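Dye-decolorizing peroxidase Tfu_3078 (Thermobifida fusca, PDB 5FW4) uses heme b and hydrogen peroxide to oxidise a wide range of compounds, anthraquinone dyes above all, although its physiological substrate is not known. Local coordinates at residues Ala86-Glu91 and Gly181-Leu186; Ala69-Ile74 and Val142-Gly147. One frame throughout, in Å; residues are numbered along the deposited sequence.

Contact 1 of 2, residues Ala86-Glu91 and Gly181-Leu186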
loop_
_atom_site.group_PDB
_atom_site.type_symbol
_atom_site.label_atom_id
_atom_site.label_comp_id
_atom_site.label_asym_id
_atom_site.label_seq_id
_atom_site.Cartn_x
_atom_site.Cartn_y
_atom_site.Cartn_z
ATOM N N ALA A 86 11.025 11.668 0.012
ATOM C CA ALA A 86 11.875 12.803 0.327
ATOM C C ALA A 86 13.245 12.252 0.671
ATOM O O ALA A 86 13.384 11.324 1.497
ATOM C CB ALA A 86 11.333 13.604 1.492
ATOM N N LEU A 87 14.246 12.845 0.056
ATOM C CA LEU A 87 15.624 12.476 0.289
ATOM C C LEU A 87 16.519 13.680 0.592
ATOM O O LEU A 87 16.302 14.782 0.078
ATOM C CB LEU A 87 16.158 11.740 -0.953
ATOM C CG LEU A 87 15.405 10.564 -1.588
ATOM C CD1 LEU A 87 14.600 11.016 -2.780
ATOM C CD2 LEU A 87 16.427 9.500 -2.081
ATOM N N ASP A 88 17.602 13.433 1.344
ATOM C CA ASP A 88 18.606 14.420 1.650
ATOM C C ASP A 88 19.872 13.955 0.968
ATOM O O ASP A 88 20.024 12.746 0.710
ATOM C CB ASP A 88 18.838 14.508 3.155
ATOM C CG ASP A 88 17.630 15.120 3.885
ATOM O OD1 ASP A 88 16.962 15.893 3.205
ATOM O OD2 ASP A 88 17.372 14.794 5.068
ATOM N N LEU A 89 20.747 14.909 0.676
ATOM C CA LEU A 89 22.137 14.555 0.313
ATOM C C LEU A 89 22.710 13.700 1.437
ATOM O O LEU A 89 22.440 13.940 2.607
ATOM C CB LEU A 89 22.951 15.818 0.131
ATOM C CG LEU A 89 22.646 16.656 -1.091
ATOM C CD1 LEU A 89 23.232 18.055 -0.924
ATOM C CD2 LEU A 89 23.220 15.960 -2.329
ATOM N N ALA A 90 23.547 12.716 1.098
ATOM C CA ALA A 90 24.165 11.883 2.097
ATOM C C ALA A 90 24.899 12.742 3.137
ATOM O O ALA A 90 25.441 13.784 2.822
ATOM C CB ALA A 90 25.135 10.924 1.417
ATOM N N GLU A 91 24.909 12.264 4.372
ATOM C CA GLU A 91 25.450 12.967 5.532
ATOM C C GLU A 91 26.835 13.600 5.342
ATOM O O GLU A 91 27.027 14.765 5.637
ATOM C CB GLU A 91 25.485 11.989 6.726
ATOM C CG GLU A 91 26.390 12.411 7.890
ATOM C CD GLU A 91 26.400 11.392 9.032
ATOM O OE1 GLU A 91 25.355 11.248 9.715
ATOM O OE2 GLU A 91 27.465 10.746 9.236
ATOM N N GLY A 181 10.036 18.241 5.292
ATOM C CA GLY A 181 11.092 18.790 4.478
ATOM C C GLY A 181 11.810 17.754 3.636
ATOM O O GLY A 181 11.259 16.685 3.343
ATOM N N GLY A 182 13.036 18.082 3.250
ATOM C CA GLY A 182 13.824 17.227 2.358
ATOM C C GLY A 182 14.476 18.058 1.255
ATOM O O GLY A 182 13.885 19.030 0.717
ATOM N N ASP A 183 15.722 17.699 0.955
ATOM C CA ASP A 183 16.512 18.327 -0.094
ATOM C C ASP A 183 15.998 18.000 -1.485
ATOM O O ASP A 183 16.146 18.787 -2.408
ATOM C CB ASP A 183 17.980 17.836 -0.037
ATOM C CG ASP A 183 18.745 18.244 1.265
ATOM O OD1 ASP A 183 18.378 19.202 1.976
ATOM O OD2 ASP A 183 19.790 17.604 1.563
ATOM N N PHE A 184 15.494 16.789 -1.660
ATOM C CA PHE A 184 14.952 16.353 -2.915
ATOM C C PHE A 184 13.632 15.636 -2.739
ATOM O O PHE A 184 13.345 15.034 -1.680
ATOM C CB PHE A 184 15.886 15.342 -3.594
ATOM C CG PHE A 184 17.236 15.867 -3.846
ATOM C CD1 PHE A 184 17.482 16.696 -4.931
ATOM C CD2 PHE A 184 18.280 15.528 -3.009
ATOM C CE1 PHE A 184 18.772 17.165 -5.173
ATOM C CE2 PHE A 184 19.563 16.004 -3.237
ATOM C CZ PHE A 184 19.804 16.812 -4.327
ATOM N N MET A 185 12.902 15.607 -3.835
ATOM C CA MET A 185 11.763 14.730 -3.949
ATOM C C MET A 185 11.734 13.863 -5.183
ATOM O O MET A 185 11.974 14.314 -6.284
ATOM C CB MET A 185 10.453 15.517 -3.952
ATOM C CG MET A 185 9.281 14.571 -4.127
ATOM S SD MET A 185 7.768 15.288 -4.712
ATOM C CE MET A 185 8.186 16.025 -6.271
ATOM N N LEU A 186 11.314 12.638 -4.977
ATOM C CA LEU A 186 10.839 11.807 -6.043
ATOM C C LEU A 186 9.374 11.538 -5.852
ATOM O O LEU A 186 8.991 11.024 -4.805
ATOM C CB LEU A 186 11.577 10.474 -6.026
ATOM C CG LEU A 186 13.038 10.554 -6.455
ATOM C CD1 LEU A 186 13.632 9.167 -6.241
ATOM C CD2 LEU A 186 13.149 11.009 -7.902
#
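Asp88 and Asp183 come together at the end of a strand pair, OD1 of Asp88 lying 3.7 Å from OD2 of Asp183, two like charges whose carboxylate planes are turned 52° apart. Each accepts a backbone N-H from the opposite segment: Asp88 OD1 accepts the N-H of Asp183 at 3.1 Å, nearly along its C-O axis, and Asp183 OD2 takes the N-H of Leu89 at 3.0 Å on the lone pair away from OD1. With CG anti to the carbonyl carbon (chi1 -65°), the side chain of Asp183 crosses that of Asp88 at about a right angle. The two meet beside a classic beta bulge, Asp183 and Phe184 both facing Leu87, where the antiparallel pairing of strands 81-89 and 184-190 ends. Leu87 and Phe184 form the hydrogen-bonded pair, with Leu87 N 2.9 Å from Phe184 O and Phe184 N 2.8 Å from Leu87 O. Ahead of the bulge, a side chain on Gly182 would press on CB of Ala86. On the face bearing Leu87 and Phe184, Leu89 puts CD2 at the ring edge of Phe184, 3.8 Å from CE2, while CD1 of Leu87 packs 4.0 Å from CG of Leu186. Helices 97-120 and 148-153 cover this face, Trp111 meeting the Phe184 ring edge-to-face. Arg214 forms a salt bridge with Asp88 OD2, Arg94 another with Asp183 OD2, and Ser149 hydrogen-bonds Asp183 OD1. The two arginines probably offset the repulsion between the carboxylates, so that both can lie close and still accept backbone N-H groups.

Contact 2 of 2, residues Ala69-Ile74 and Val142-Gly147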
loop_
_atom_site.group_PDB
_atom_site.type_symbol
_atom_site.label_atom_id
_atom_site.label_comp_id
_atom_site.label_asym_id
_atom_site.label_seq_id
_atom_site.Cartn_x
_atom_site.Cartn_y
_atom_site.Cartn_z
ATOM N N ALA A 69 4.555 19.043 -19.255
ATOM C CA ALA A 69 5.374 20.029 -18.596
ATOM C C ALA A 69 4.641 20.539 -17.360
ATOM O O ALA A 69 3.402 20.441 -17.277
ATOM C CB ALA A 69 5.661 21.168 -19.555
ATOM N N PRO A 70 5.393 21.087 -16.392
ATOM C CA PRO A 70 6.858 21.197 -16.390
ATOM C C PRO A 70 7.540 19.831 -16.389
ATOM O O PRO A 70 8.624 19.645 -16.980
ATOM C CB PRO A 70 7.162 21.975 -15.109
ATOM C CG PRO A 70 5.862 22.144 -14.391
ATOM C CD PRO A 70 4.772 21.956 -15.386
ATOM N N GLN A 71 6.885 18.886 -15.733
ATOM C CA GLN A 71 7.328 17.510 -15.648
ATOM C C GLN A 71 6.118 16.565 -15.608
ATOM O O GLN A 71 4.986 16.980 -15.250
ATOM C CB GLN A 71 8.162 17.315 -14.372
ATOM C CG GLN A 71 9.648 17.715 -14.462
ATOM C CD GLN A 71 10.392 17.344 -13.202
ATOM O OE1 GLN A 71 10.345 16.192 -12.776
ATOM N NE2 GLN A 71 11.006 18.296 -12.564
ATOM N N PRO A 72 6.348 15.282 -15.904
ATOM C CA PRO A 72 5.301 14.308 -15.668
ATOM C C PRO A 72 4.890 14.266 -14.207
ATOM O O PRO A 72 5.649 14.694 -13.323
ATOM C CB PRO A 72 5.949 12.983 -16.095
ATOM C CG PRO A 72 6.968 13.393 -17.094
ATOM C CD PRO A 72 7.517 14.684 -16.583
ATOM N N GLY A 73 3.698 13.742 -13.951
ATOM C CA GLY A 73 3.167 13.600 -12.585
ATOM C C GLY A 73 2.331 14.770 -12.114
ATOM O O GLY A 73 2.005 14.877 -10.920
ATOM N N ILE A 74 1.968 15.666 -13.030
ATOM C CA ILE A 74 1.090 16.783 -12.666
ATOM C C ILE A 74 -0.209 16.804 -13.475
ATOM O O ILE A 74 -1.293 16.635 -12.923
ATOM C CB ILE A 74 1.811 18.137 -12.834
ATOM C CG1 ILE A 74 3.233 18.072 -12.225
ATOM C CG2 ILE A 74 0.948 19.246 -12.232
ATOM C CD1 ILE A 74 4.119 19.260 -12.532
ATOM N N VAL A 142 7.413 9.850 -13.448
ATOM C CA VAL A 142 8.405 10.234 -12.491
ATOM C C VAL A 142 8.528 11.743 -12.481
ATOM O O VAL A 142 8.653 12.393 -13.532
ATOM C CB VAL A 142 9.798 9.608 -12.857
ATOM C CG1 VAL A 142 10.819 9.970 -11.779
ATOM C CG2 VAL A 142 9.644 8.101 -13.024
ATOM N N THR A 143 8.541 12.284 -11.275
ATOM C CA THR A 143 8.708 13.703 -11.040
ATOM C C THR A 143 9.840 13.913 -10.055
ATOM O O THR A 143 9.944 13.187 -9.059
ATOM C CB THR A 143 7.408 14.284 -10.367
ATOM O OG1 THR A 143 6.261 13.685 -10.946
ATOM C CG2 THR A 143 7.345 15.794 -10.545
ATOM N N VAL A 144 10.668 14.918 -10.320
ATOM C CA VAL A 144 11.810 15.230 -9.469
ATOM C C VAL A 144 11.703 16.644 -8.968
ATOM O O VAL A 144 11.492 17.554 -9.747
ATOM C CB VAL A 144 13.143 15.105 -10.209
ATOM C CG1 VAL A 144 14.279 15.463 -9.266
ATOM C CG2 VAL A 144 13.308 13.700 -10.791
ATOM N N GLY A 145 11.863 16.808 -7.661
ATOM C CA GLY A 145 11.764 18.119 -7.028
ATOM C C GLY A 145 12.947 18.445 -6.130
ATOM O O GLY A 145 13.757 17.570 -5.751
ATOM N N ILE A 146 13.059 19.730 -5.814
ATOM C CA ILE A 146 14.178 20.243 -5.085
ATOM C C ILE A 146 13.655 21.051 -3.905
ATOM O O ILE A 146 12.845 21.957 -4.092
ATOM C CB ILE A 146 14.995 21.144 -6.017
ATOM C CG1 ILE A 146 15.701 20.266 -7.079
ATOM C CG2 ILE A 146 15.955 22.028 -5.223
ATOM C CD1 ILE A 146 16.155 20.989 -8.328
ATOM N N GLY A 147 14.150 20.747 -2.709
ATOM C CA GLY A 147 13.789 21.507 -1.520
ATOM C C GLY A 147 14.713 22.690 -1.320
ATOM O O GLY A 147 15.907 22.701 -1.759
HETATM O O HOH W 1 10.543 13.998 -14.385
#
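Loop 69-74 approaches strand 142-146 without pairing with it, the nearest CA atoms, those of Gly73 and Thr143, standing 5.8 Å apart. Gln71 reaches the strand with its terminal amide, which hydrogen-bonds both polar backbone atoms of Val144: OE1 receives the Val144 N-H at 2.8 Å, almost straight (168°), and NE2 gives a hydrogen to Val144 O at 3.0 Å. Beyond CG the chain is extended (chi2 -174°), which carries the amide out alongside the backbone. OE1 also accepts from a water, 2.7 Å away, that donates to Val142 O as well. NE2 has a further acceptor in Pro415 O, so both ends of the amide are occupied, which probably fixes which way round it sits. An alanine in place of Gln71 would probably leave the N-H and C=O of Val144 without these mates and strip the water of one of its two acceptors. Strand 141-146 is an outermost strand of the N-terminal antiparallel sheet of the ferredoxin-like DyP fold, and Gln71 satisfies backbone groups on the side away from strand 184-190. One residue back, Thr143 turns its hydroxyl to the loop: with OG1 anti to the carbonyl carbon (chi1 -39°), it donates to Pro72 O at 2.7 Å. Gln187 NE2 hydrogen-bonds both Thr143 OG1 and Gly73 O, joining the next strand to the same place. A side chain at Gly73 would collide with OG1 of Thr143. The Pro72 ring packs against the carbonyl of Val142, its CB 3.8 Å from Val142 O.

Contacts 1 and 2 are both buried and share one sheet, meeting where strand 184-190 lies between strands 81-89 and 141-146. Backbone atoms join them directly: Asp183 O lies 2.8 Å from Gly147 N and Met185 O 2.9 Å from Gly145 N, both probable hydrogen bonds. Contact 1, its centre about 15 Å from the centre of the chain, is a strand pairing ended by charged side chains, with leucines and a phenylalanine under helices. Contact 2, its centre about 9 Å from that of the chain, sets a loop against an outermost strand through neutral amide, hydroxyl and water bonds. Helix 97-120 packs on both, and both lie away from the heme and oxygen pockets.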